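Probable enoyl-CoA hydratase/isomerase (Pseudomonas aeruginosa, PDB 7BOR) binds coenzyme A and, as a member of the enoyl-CoA hydratase/isomerase family, probably moves the double bond of unsaturated acyl-CoA substrates. Local coordinates at residues Ser2-Val7 with Arg29-Arg34; Lys23-Thr28 with Asp57-Ser62; Leu88-Lys93 with Glu217-Ile222; Gly107-Leu112 with Pro136-Ser141. All blocks are in the same frame, centred on the assembly; numbering follows the deposited sequence.

Contact 1 (Ser2-Val7 with Arg29-Arg34)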
# COMPACT_ATOMS: atom_id res chain seq x y z
N SER A 2 13.91 12.98 -10.52
CA SER A 2 12.49 12.60 -10.42
C SER A 2 12.21 11.31 -11.21
O SER A 2 11.21 11.20 -11.93
CB SER A 2 11.60 13.73 -10.91
OG SER A 2 11.58 14.80 -9.99
N GLU A 3 13.08 10.33 -11.01
CA GLU A 3 13.22 9.21 -11.93
C GLU A 3 12.32 8.03 -11.59
O GLU A 3 11.86 7.34 -12.50
CB GLU A 3 14.69 8.79 -11.95
CG GLU A 3 15.01 7.44 -12.58
CD GLU A 3 16.16 6.73 -11.88
OE1 GLU A 3 16.82 7.34 -11.00
OE2 GLU A 3 16.40 5.54 -12.22
N LEU A 4 12.04 7.78 -10.31
CA LEU A 4 11.42 6.52 -9.92
C LEU A 4 9.95 6.62 -9.51
O LEU A 4 9.26 5.60 -9.56
CB LEU A 4 12.21 5.86 -8.78
CG LEU A 4 13.64 5.46 -9.17
CD1 LEU A 4 14.53 5.16 -8.00
CD2 LEU A 4 13.61 4.25 -10.08
N ILE A 5 9.47 7.80 -9.10
CA ILE A 5 8.06 8.08 -8.85
C ILE A 5 7.61 9.21 -9.79
O ILE A 5 8.03 10.37 -9.63
CB ILE A 5 7.79 8.47 -7.39
CG1 ILE A 5 8.13 7.35 -6.38
CG2 ILE A 5 6.34 8.95 -7.23
CD1 ILE A 5 7.54 6.00 -6.65
N ARG A 6 6.75 8.89 -10.76
CA ARG A 6 6.16 9.91 -11.63
C ARG A 6 4.90 10.51 -11.00
O ARG A 6 4.09 9.79 -10.41
CB ARG A 6 5.82 9.32 -12.99
CG ARG A 6 7.01 9.14 -13.89
CD ARG A 6 6.86 7.94 -14.84
NE ARG A 6 5.61 7.96 -15.61
CZ ARG A 6 5.32 7.09 -16.58
NH1 ARG A 6 6.17 6.13 -16.90
NH2 ARG A 6 4.16 7.19 -17.22
N VAL A 7 4.74 11.83 -11.15
CA VAL A 7 3.62 12.55 -10.54
C VAL A 7 2.78 13.31 -11.57
O VAL A 7 2.92 14.53 -11.71
CB VAL A 7 4.13 13.51 -9.46
CG1 VAL A 7 4.45 12.80 -8.19
CG2 VAL A 7 5.39 14.24 -9.96
N ARG A 29 14.10 4.15 -0.27
CA ARG A 29 13.89 5.28 0.64
C ARG A 29 13.50 6.54 -0.13
O ARG A 29 12.70 7.35 0.35
CB ARG A 29 15.16 5.52 1.47
CG ARG A 29 15.48 4.48 2.56
CD ARG A 29 16.81 4.82 3.30
NE ARG A 29 17.98 4.70 2.41
CZ ARG A 29 18.86 3.69 2.43
NH1 ARG A 29 18.71 2.69 3.29
NH2 ARG A 29 19.89 3.67 1.57
N ALA A 30 14.06 6.73 -1.32
CA ALA A 30 13.77 7.93 -2.10
C ALA A 30 12.37 7.86 -2.74
O ALA A 30 11.72 8.89 -2.94
CB ALA A 30 14.85 8.12 -3.18
N MET A 31 11.88 6.65 -3.00
CA MET A 31 10.51 6.53 -3.49
C MET A 31 9.52 6.79 -2.39
O MET A 31 8.56 7.55 -2.58
CB MET A 31 10.32 5.15 -4.10
CG MET A 31 11.06 5.00 -5.42
SD MET A 31 11.35 3.30 -5.81
CE MET A 31 9.71 2.86 -6.46
N TYR A 32 9.77 6.23 -1.20
CA TYR A 32 8.89 6.51 -0.08
C TYR A 32 8.84 8.00 0.22
O TYR A 32 7.79 8.54 0.60
CB TYR A 32 9.39 5.77 1.15
CG TYR A 32 9.15 4.29 1.18
CD1 TYR A 32 7.87 3.79 1.12
CD2 TYR A 32 10.20 3.40 1.36
CE1 TYR A 32 7.62 2.43 1.20
CE2 TYR A 32 9.96 2.04 1.44
CZ TYR A 32 8.65 1.57 1.35
OH TYR A 32 8.35 0.24 1.44
N SER A 33 10.00 8.66 0.14
CA SER A 33 10.07 10.08 0.46
C SER A 33 9.30 10.90 -0.57
O SER A 33 8.54 11.80 -0.19
CB SER A 33 11.55 10.51 0.55
OG SER A 33 12.13 10.01 1.76
N ARG A 34 9.45 10.58 -1.86
CA ARG A 34 8.71 11.30 -2.89
C ARG A 34 7.21 11.12 -2.70
O ARG A 34 6.44 12.09 -2.79
CB ARG A 34 9.16 10.86 -4.29
CG ARG A 34 8.41 11.53 -5.47
CD ARG A 34 9.21 12.62 -6.14
NE ARG A 34 8.36 13.68 -6.71
CZ ARG A 34 7.60 14.49 -5.98
NH1 ARG A 34 6.86 15.45 -6.54
NH2 ARG A 34 7.55 14.34 -4.67
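Ile-5 and Met-31 lie opposite each other, CA to CA 6.1 Å, where strand 5-7 runs alongside helix 29-34 with an axis separation of 9.3 Å and only 20° between their directions. No hydrogen bond spans the gap; the contact is made mainly by apolar side chains and the aliphatic part of Arg-34. Leu-4 opens it by setting its CB 3.7 Å from Met-31 CG. Ile-5 goes deeper: its CD1 meets Met-31 CE at 3.8 Å, the two side chains crossing obliquely. A slim, unbranched methionine suits this place, because its bend at chi3 (79°) carries CE round to the isoleucine methyl. Farther along the helix, Ile-5 CB rests 3.7 Å from Arg-34 CG, so the arginine serves first as a hydrocarbon. The bend at chi2 turns its CD; the guanidinium at the end meets Val-7 tip to tip, with Val-7 CG1 over one face, 3.9 Å from Arg-34 NH1. Strand 5-9 is an outermost strand of the larger sheet and pairs antiparallel with strand 13-18, where Leu-18 and Leu-16 touch Ile-5 and Val-7. Helix 29-44 thus packs on this end of the sheet, while Tyr-32 turns from the strand to touch Pro-80 and Val-81 of helix 80-90.

Contact 2 (Lys23-Thr28 with Asp57-Ser62). With COA (coenzyme A), chain C.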
# COMPACT_ATOMS: atom_id res chain seq x y z
N LYS A 23 13.16 -3.53 -11.21
CA LYS A 23 13.17 -4.08 -9.86
C LYS A 23 11.77 -4.40 -9.37
O LYS A 23 11.52 -4.44 -8.17
CB LYS A 23 13.88 -3.12 -8.90
CG LYS A 23 15.39 -2.96 -9.16
CD LYS A 23 16.06 -4.33 -9.32
CE LYS A 23 17.59 -4.25 -9.53
NZ LYS A 23 18.32 -4.00 -8.27
N LYS A 24 10.84 -4.65 -10.28
CA LYS A 24 9.46 -4.95 -9.92
C LYS A 24 8.85 -3.88 -9.02
O LYS A 24 8.06 -4.19 -8.12
CB LYS A 24 9.37 -6.33 -9.27
CG LYS A 24 9.89 -7.45 -10.14
CD LYS A 24 9.36 -7.33 -11.58
CE LYS A 24 8.64 -8.57 -12.08
NZ LYS A 24 7.55 -8.21 -13.07
N ASN A 25 9.25 -2.62 -9.28
CA ASN A 25 8.82 -1.45 -8.53
C ASN A 25 9.11 -1.54 -7.03
O ASN A 25 8.38 -0.97 -6.20
CB ASN A 25 7.32 -1.15 -8.77
CG ASN A 25 7.04 -0.64 -10.20
OD1 ASN A 25 7.92 -0.08 -10.85
ND2 ASN A 25 5.81 -0.82 -10.67
N ALA A 26 10.20 -2.22 -6.67
CA ALA A 26 10.61 -2.33 -5.27
C ALA A 26 10.87 -0.94 -4.70
O ALA A 26 11.49 -0.10 -5.36
CB ALA A 26 11.85 -3.20 -5.14
N LEU A 27 10.34 -0.68 -3.51
CA LEU A 27 10.28 0.68 -3.00
C LEU A 27 11.52 1.04 -2.19
O LEU A 27 11.74 0.50 -1.09
CB LEU A 27 9.04 0.86 -2.13
CG LEU A 27 7.70 0.59 -2.82
CD1 LEU A 27 6.65 0.49 -1.78
CD2 LEU A 27 7.45 1.74 -3.72
N THR A 28 12.26 2.04 -2.67
CA THR A 28 13.45 2.60 -2.03
C THR A 28 13.12 3.77 -1.10
O THR A 28 12.01 4.32 -1.10
CB THR A 28 14.44 3.07 -3.09
OG1 THR A 28 13.88 4.23 -3.72
CG2 THR A 28 14.71 1.95 -4.10
N ASP A 57 0.65 -1.06 -16.05
CA ASP A 57 -0.17 -2.12 -16.62
C ASP A 57 0.26 -3.50 -16.21
O ASP A 57 -0.57 -4.40 -16.24
CB ASP A 57 -0.14 -2.08 -18.17
CG ASP A 57 -0.77 -0.83 -18.74
OD1 ASP A 57 -1.50 -0.14 -17.99
OD2 ASP A 57 -0.53 -0.54 -19.94
N ALA A 58 1.52 -3.68 -15.82
CA ALA A 58 2.04 -5.01 -15.55
C ALA A 58 2.45 -5.28 -14.11
O ALA A 58 2.60 -6.44 -13.74
CB ALA A 58 3.27 -5.27 -16.43
N CYS A 59 2.69 -4.26 -13.31
CA CYS A 59 3.32 -4.50 -12.01
C CYS A 59 2.88 -3.42 -11.05
O CYS A 59 2.84 -2.25 -11.41
CB CYS A 59 4.87 -4.54 -12.12
SG CYS A 59 5.77 -4.93 -10.52
N PHE A 60 2.52 -3.81 -9.83
CA PHE A 60 2.21 -2.79 -8.83
C PHE A 60 3.49 -2.50 -7.99
O PHE A 60 4.21 -1.54 -8.30
CB PHE A 60 1.01 -3.22 -7.98
CG PHE A 60 0.50 -2.14 -7.05
CD1 PHE A 60 -0.03 -0.95 -7.55
CD2 PHE A 60 0.53 -2.31 -5.66
CE1 PHE A 60 -0.49 0.03 -6.67
CE2 PHE A 60 0.06 -1.33 -4.79
CZ PHE A 60 -0.45 -0.16 -5.29
N THR A 61 3.83 -3.33 -7.00
CA THR A 61 5.15 -3.22 -6.36
C THR A 61 5.49 -4.52 -5.63
O THR A 61 4.62 -5.12 -5.00
CB THR A 61 5.20 -2.05 -5.35
OG1 THR A 61 6.48 -1.99 -4.69
CG2 THR A 61 4.14 -2.21 -4.28
N SER A 62 6.74 -4.94 -5.71
CA SER A 62 7.20 -6.08 -4.93
C SER A 62 7.47 -5.71 -3.48
O SER A 62 7.96 -6.55 -2.70
CB SER A 62 8.45 -6.73 -5.57
OG SER A 62 9.49 -5.80 -5.86
N1A COA C . 13.86 -5.81 -3.28
C2A COA C . 15.03 -5.75 -3.97
N3A COA C . 15.13 -6.24 -5.25
C4A COA C . 14.02 -6.76 -5.79
C5A COA C . 12.85 -6.83 -5.12
C6A COA C . 12.77 -6.34 -3.83
N6A COA C . 11.59 -6.32 -2.96
N7A COA C . 11.91 -7.42 -5.91
C8A COA C . 12.49 -7.73 -7.09
N9A COA C . 13.75 -7.34 -6.96
C1B COA C . 14.66 -7.49 -8.11
C2B COA C . 15.33 -8.95 -8.25
O2B COA C . 16.38 -9.07 -7.21
C3B COA C . 15.75 -8.89 -9.48
O3B COA C . 16.98 -8.05 -9.58
P3B COA C . 18.03 -8.19 -10.80
O7A COA C . 17.31 -8.37 -12.13
O8A COA C . 18.90 -9.37 -10.50
O9A COA C . 18.81 -6.91 -10.86
C4B COA C . 14.68 -8.12 -10.29
O4B COA C . 14.04 -7.20 -9.24
C5B COA C . 13.69 -8.94 -10.88
O5B COA C . 13.01 -9.52 -9.81
P1A COA C . 12.62 -11.11 -9.90
O1A COA C . 12.33 -11.69 -8.53
O2A COA C . 13.68 -11.96 -10.57
O3A COA C . 11.29 -11.13 -10.86
P2A COA C . 10.18 -12.32 -10.59
O4A COA C . 9.15 -12.24 -11.71
O5A COA C . 10.98 -13.59 -10.54
O6A COA C . 9.48 -12.17 -9.09
CBP COA C . 8.28 -11.12 -7.30
CCP COA C . 8.53 -11.12 -8.85
CDP COA C . 7.63 -9.76 -6.88
CEP COA C . 7.33 -12.29 -6.91
CAP COA C . 9.70 -11.35 -6.70
OAP COA C . 10.54 -10.37 -7.23
C9P COA C . 9.74 -11.22 -5.18
O9P COA C . 9.31 -12.06 -4.45
N8P COA C . 10.38 -9.98 -4.68
C7P COA C . 10.49 -9.70 -3.25
C6P COA C . 9.08 -9.62 -2.58
C5P COA C . 9.34 -9.29 -1.08
O5P COA C . 9.75 -10.09 -0.31
N4P COA C . 9.06 -7.93 -0.64
C3P COA C . 9.34 -7.56 0.73
C2P COA C . 8.24 -8.04 1.64
S1P COA C . 8.76 -7.45 3.27
O HOH W 1 4.88 -7.84 -13.67
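Lys-24 O is gripped twice by one residue, Ser-62, whose backbone N and hydroxyl OG both donate to it. The Ser-62 N bond to Lys-24 O is 2.8 Å long and close to head-on to the carbonyl, whereas Ser-62 OG, at 3.1 Å from Lys-24 O, comes from above the carbonyl plane. A small serine fits here because its hydroxyl, held between the backbone N and the carbonyl carbon (chi1 51°), can reach back to the carbonyl that its own N-H already holds. Lys-24 and Asn-25 both have positive phi, 54° and 57°, and the tight bend they make offers successive carbonyls to the facing loop. Asn-25 O takes the next bond, from Thr-61 OG1 at 2.6 Å, again above its plane. In the other direction, Asn-25 ND2 donates to Phe-60 O at 2.9 Å, while Asn-25 OD1 accepts from Arg-20 N, so both ends of the amide are engaged. Leu-27 covers Thr-61 OG1 with its CG, and a water bridges Lys-24 NZ and Ala-58 O. Coenzyme A lies against this joint: its N4P donates to Ser-62 O at 2.7 Å, its N7A sits 2.9 Å from Ser-62 OG, and Ala-26 CB packs 3.5 Å from its C6A. The bonds between the two irregular loops are consistent with fixing Ser-62 O as a backbone acceptor for the pantetheine arm, alongside the backbone partners Asn-64 O and Ile-66 N, while the two lysines place positive charge near the phosphates, probably favouring them electrostatically.

Contact 3 (Leu88-Lys93 with Glu217-Ile222)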
# COMPACT_ATOMS: atom_id res chain seq x y z
N LEU A 88 -0.06 8.34 4.02
CA LEU A 88 -1.23 7.70 3.42
C LEU A 88 -2.33 7.47 4.46
O LEU A 88 -3.50 7.85 4.27
CB LEU A 88 -0.82 6.40 2.78
CG LEU A 88 -1.89 5.61 2.01
CD1 LEU A 88 -2.41 6.38 0.86
CD2 LEU A 88 -1.22 4.31 1.58
N LEU A 89 -1.97 6.91 5.61
CA LEU A 89 -2.96 6.69 6.65
C LEU A 89 -3.74 7.95 6.96
O LEU A 89 -4.98 7.92 7.12
CB LEU A 89 -2.23 6.17 7.89
CG LEU A 89 -3.04 6.04 9.16
CD1 LEU A 89 -4.09 4.90 8.98
CD2 LEU A 89 -2.12 5.77 10.30
N GLU A 90 -3.06 9.09 7.04
CA GLU A 90 -3.72 10.33 7.43
C GLU A 90 -4.23 11.11 6.23
O GLU A 90 -4.81 12.19 6.41
CB GLU A 90 -2.76 11.19 8.29
CG GLU A 90 -2.07 10.42 9.41
CD GLU A 90 -2.95 10.30 10.65
OE1 GLU A 90 -4.07 10.85 10.60
OE2 GLU A 90 -2.54 9.71 11.67
N PHE A 91 -4.02 10.62 5.01
CA PHE A 91 -4.46 11.38 3.84
C PHE A 91 -5.97 11.59 3.92
O PHE A 91 -6.73 10.61 4.06
CB PHE A 91 -4.09 10.65 2.58
CG PHE A 91 -4.19 11.48 1.36
CD1 PHE A 91 -3.27 12.47 1.10
CD2 PHE A 91 -5.18 11.25 0.45
CE1 PHE A 91 -3.36 13.18 -0.07
CE2 PHE A 91 -5.26 11.96 -0.70
CZ PHE A 91 -4.36 12.93 -0.96
N PRO A 92 -6.46 12.83 3.90
CA PRO A 92 -7.89 13.07 4.12
C PRO A 92 -8.76 13.02 2.88
O PRO A 92 -9.99 13.01 3.03
CB PRO A 92 -7.90 14.49 4.72
CG PRO A 92 -6.73 15.15 4.04
CD PRO A 92 -5.67 14.09 3.91
N LYS A 93 -8.21 13.01 1.70
CA LYS A 93 -9.01 12.95 0.47
C LYS A 93 -9.01 11.56 -0.14
O LYS A 93 -8.26 10.66 0.30
CB LYS A 93 -8.50 13.97 -0.55
CG LYS A 93 -8.40 15.41 -0.00
CD LYS A 93 -7.78 16.36 -1.02
CE LYS A 93 -7.38 17.68 -0.38
NZ LYS A 93 -6.48 18.44 -1.31
N GLU A 217 -6.66 3.41 17.65
CA GLU A 217 -6.17 2.04 17.77
C GLU A 217 -5.20 1.71 16.63
O GLU A 217 -4.10 1.20 16.87
CB GLU A 217 -7.34 1.04 17.80
CG GLU A 217 -6.88 -0.40 18.14
CD GLU A 217 -8.02 -1.40 18.42
OE1 GLU A 217 -9.11 -1.28 17.78
OE2 GLU A 217 -7.82 -2.32 19.27
N LEU A 218 -5.58 2.05 15.40
CA LEU A 218 -4.69 1.85 14.25
C LEU A 218 -3.35 2.54 14.45
O LEU A 218 -2.31 1.96 14.16
CB LEU A 218 -5.36 2.35 12.98
CG LEU A 218 -4.73 2.05 11.63
CD1 LEU A 218 -4.35 0.59 11.53
CD2 LEU A 218 -5.76 2.45 10.55
N ARG A 219 -3.36 3.81 14.91
CA ARG A 219 -2.10 4.50 15.17
C ARG A 219 -1.26 3.72 16.16
O ARG A 219 -0.05 3.53 15.96
CB ARG A 219 -2.34 5.92 15.68
CG ARG A 219 -2.49 6.94 14.52
CD ARG A 219 -2.94 8.27 15.07
NE ARG A 219 -3.57 9.17 14.12
CZ ARG A 219 -4.58 9.97 14.45
NH1 ARG A 219 -5.06 9.95 15.69
NH2 ARG A 219 -5.12 10.77 13.55
N ARG A 220 -1.90 3.19 17.21
CA ARG A 220 -1.16 2.47 18.25
C ARG A 220 -0.72 1.09 17.77
O ARG A 220 0.39 0.63 18.08
CB ARG A 220 -2.04 2.41 19.52
CG ARG A 220 -2.11 1.07 20.26
CD ARG A 220 -3.31 1.04 21.23
NE ARG A 220 -3.79 -0.31 21.58
CZ ARG A 220 -4.27 -1.19 20.70
NH1 ARG A 220 -4.27 -0.87 19.42
NH2 ARG A 220 -4.71 -2.40 21.06
N VAL A 221 -1.56 0.40 16.99
CA VAL A 221 -1.11 -0.87 16.43
C VAL A 221 0.08 -0.66 15.51
O VAL A 221 1.06 -1.41 15.55
CB VAL A 221 -2.26 -1.61 15.72
CG1 VAL A 221 -1.66 -2.77 14.86
CG2 VAL A 221 -3.28 -2.13 16.74
N ILE A 222 0.02 0.34 14.62
CA ILE A 222 1.14 0.56 13.71
C ILE A 222 2.44 0.80 14.52
O ILE A 222 3.53 0.38 14.11
CB ILE A 222 0.80 1.73 12.77
CG1 ILE A 222 -0.28 1.30 11.75
CG2 ILE A 222 2.00 2.23 11.97
CD1 ILE A 222 -0.77 2.42 10.83
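Glu-90 and Arg-219 form a side-on salt bridge in which two guanidinium nitrogens each hold one carboxylate oxygen. Arg-219 NE donates to Glu-90 OE2 at 2.7 Å, and Arg-219 NH2 donates almost straight to Glu-90 OE1 at 3.1 Å. Both oxygens use their syn lone pairs, and the two flat groups are nearly coplanar, 17° apart. Arg-219 extends its chain from CG to NE. Glu-90 instead bends at chi2 (-83°), which turns its CD out of the line of the chain, and the two side chains cross at about a right angle. Beside this polar pair, Leu-89 carries the apolar half. Its CG stands anti to the backbone N (chi1 172°), and the branched end divides its work. Leu-89 CD1 presses on Leu-218 CD2 at 3.4 Å, tighter than usual carbon contact, the two leucines passing alongside each other and pointing opposite ways, while Leu-89 CD2 meets Ile-222 CD1 tip to tip at 3.7 Å. A forked leucine suits this place because it can touch residues one helical turn apart. His-113 also touches Leu-89 and Leu-218. Helix 80-90 is thereby joined near its C-terminal end to the long helix 200-233 by a small apolar patch of Leu-89, Leu-218 and Ile-222, with the ion pair beside it. Since Arg-219 is exposed, solvent probably screens the charges in part, but two in-plane bonds still fix the rotation of both groups.

Contact 4 (Gly107-Leu112 with Pro136-Ser141)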
# COMPACT_ATOMS: atom_id res chain seq x y z
N GLY A 107 3.02 -3.69 -0.62
CA GLY A 107 2.22 -3.61 -1.85
C GLY A 107 0.77 -4.00 -1.61
O GLY A 107 -0.15 -3.41 -2.19
N THR A 108 0.55 -4.97 -0.73
CA THR A 108 -0.80 -5.34 -0.32
C THR A 108 -1.27 -4.50 0.85
O THR A 108 -2.39 -3.98 0.83
CB THR A 108 -0.85 -6.82 0.03
OG1 THR A 108 -0.72 -7.57 -1.18
CG2 THR A 108 -2.16 -7.20 0.75
N THR A 109 -0.43 -4.31 1.89
CA THR A 109 -0.98 -3.66 3.06
C THR A 109 -1.36 -2.21 2.79
O THR A 109 -2.22 -1.68 3.48
CB THR A 109 -0.02 -3.75 4.29
OG1 THR A 109 1.20 -3.08 4.00
CG2 THR A 109 0.25 -5.18 4.65
N LEU A 110 -0.71 -1.52 1.85
CA LEU A 110 -1.08 -0.12 1.67
C LEU A 110 -2.48 -0.01 1.11
O LEU A 110 -3.19 0.99 1.34
CB LEU A 110 -0.09 0.58 0.78
CG LEU A 110 -0.06 0.28 -0.72
CD1 LEU A 110 -1.09 1.21 -1.45
CD2 LEU A 110 1.36 0.43 -1.26
N LEU A 111 -2.91 -1.05 0.39
CA LEU A 111 -4.27 -1.12 -0.14
C LEU A 111 -5.30 -1.08 0.98
O LEU A 111 -6.45 -0.67 0.75
CB LEU A 111 -4.42 -2.41 -0.95
CG LEU A 111 -3.41 -2.72 -2.06
CD1 LEU A 111 -3.68 -4.02 -2.75
CD2 LEU A 111 -3.41 -1.54 -3.03
N LEU A 112 -4.92 -1.52 2.18
CA LEU A 112 -5.84 -1.44 3.31
C LEU A 112 -6.12 0.00 3.75
O LEU A 112 -7.04 0.21 4.53
CB LEU A 112 -5.29 -2.25 4.50
CG LEU A 112 -4.99 -3.69 4.14
CD1 LEU A 112 -4.27 -4.38 5.28
CD2 LEU A 112 -6.30 -4.49 3.79
N PRO A 136 3.76 -8.74 10.77
CA PRO A 136 2.86 -7.85 10.03
C PRO A 136 3.18 -6.38 10.24
O PRO A 136 3.66 -5.95 11.30
CB PRO A 136 1.46 -8.18 10.59
CG PRO A 136 1.62 -9.53 11.25
CD PRO A 136 3.06 -9.58 11.74
N GLU A 137 2.79 -5.59 9.24
CA GLU A 137 3.13 -4.17 9.15
C GLU A 137 1.92 -3.42 8.61
O GLU A 137 0.91 -4.02 8.19
CB GLU A 137 4.44 -4.09 8.34
CG GLU A 137 4.57 -3.03 7.38
CD GLU A 137 3.87 -3.32 6.11
OE1 GLU A 137 2.85 -4.05 6.13
OE2 GLU A 137 4.34 -2.77 5.10
N PHE A 138 1.99 -2.08 8.75
CA PHE A 138 0.98 -1.11 8.30
C PHE A 138 -0.42 -1.39 8.88
O PHE A 138 -1.46 -1.05 8.29
CB PHE A 138 0.98 -1.06 6.76
CG PHE A 138 0.68 0.31 6.16
CD1 PHE A 138 0.17 1.34 6.93
CD2 PHE A 138 0.90 0.55 4.82
CE1 PHE A 138 -0.10 2.55 6.38
CE2 PHE A 138 0.63 1.77 4.28
CZ PHE A 138 0.12 2.75 5.02
N GLY A 139 -0.49 -1.93 10.09
CA GLY A 139 -1.77 -2.16 10.74
C GLY A 139 -2.54 -3.39 10.27
O GLY A 139 -3.67 -3.62 10.73
N SER A 140 -1.95 -4.19 9.40
CA SER A 140 -2.60 -5.38 8.88
C SER A 140 -2.92 -6.38 9.97
O SER A 140 -3.84 -7.18 9.79
CB SER A 140 -1.71 -6.02 7.83
OG SER A 140 -0.45 -6.41 8.36
N SER A 141 -2.16 -6.37 11.09
CA SER A 141 -2.48 -7.27 12.20
C SER A 141 -3.76 -6.88 12.89
O SER A 141 -4.39 -7.70 13.55
CB SER A 141 -1.34 -7.29 13.24
OG SER A 141 -1.21 -6.03 13.86
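Thr-109 and Glu-137 supply the tight, polar side of this contact, Thr-109 OG1 donating to Glu-137 OE1 at 2.9 Å on the syn side of the carboxylate. With OG1 set between the backbone N and the carbonyl carbon (chi1 62°), threonine can present its hydroxyl to the glutamate and still keep CG2 for Ser-140 CB, 3.8 Å away. Thr-109 OG1 is also 3.4 Å from Phe-138 CB and sits at the edge of the ring, near its plane. Phe-138 CE2 comes to 3.6 Å from Leu-110 CA, and the His-113 ring stacks with that of Phe-138. The looser part is Leu-112, partly exposed, whose CD1 stays 4.0 Å from Ser-140 CB, the widest of these approaches. A type I' turn from Glu-137 to Ser-140 shapes the second segment; at the backbone angles of Gly-139 a CB would be jammed against the carbonyl O of Phe-138, and Ser-140 closes the turn by giving both N and OG to Glu-137 O. The short helix 106-109 and the loop leading into helix 140-148 thus meet in a crotonase-like fold with the Glu-137 side chain about 7 Å from bound coenzyme A, so the contact probably borders the acyl end of the pocket.

From the N terminus, contact 1 opens at 2-7, but before it closes at 29-34 the chain passes 23-28, which opens contact 2. That one closes at 57-62, so the two cross, and they touch where Met-31 and Tyr-32 lie on the loop just before their helix. Together they tie the edge of the sheet to the coenzyme A loops. Contact 3 then opens at 88-93 and closes only at 217-222, and contact 4 (107-112 with 136-141) falls wholly within that span. Contacts 3 and 4 meet through Ile-222 and Gly-139, while Phe-60 and Thr-61 pack on Gly-107, joining contact 2 to contact 4 and the coenzyme A side to the interior helices.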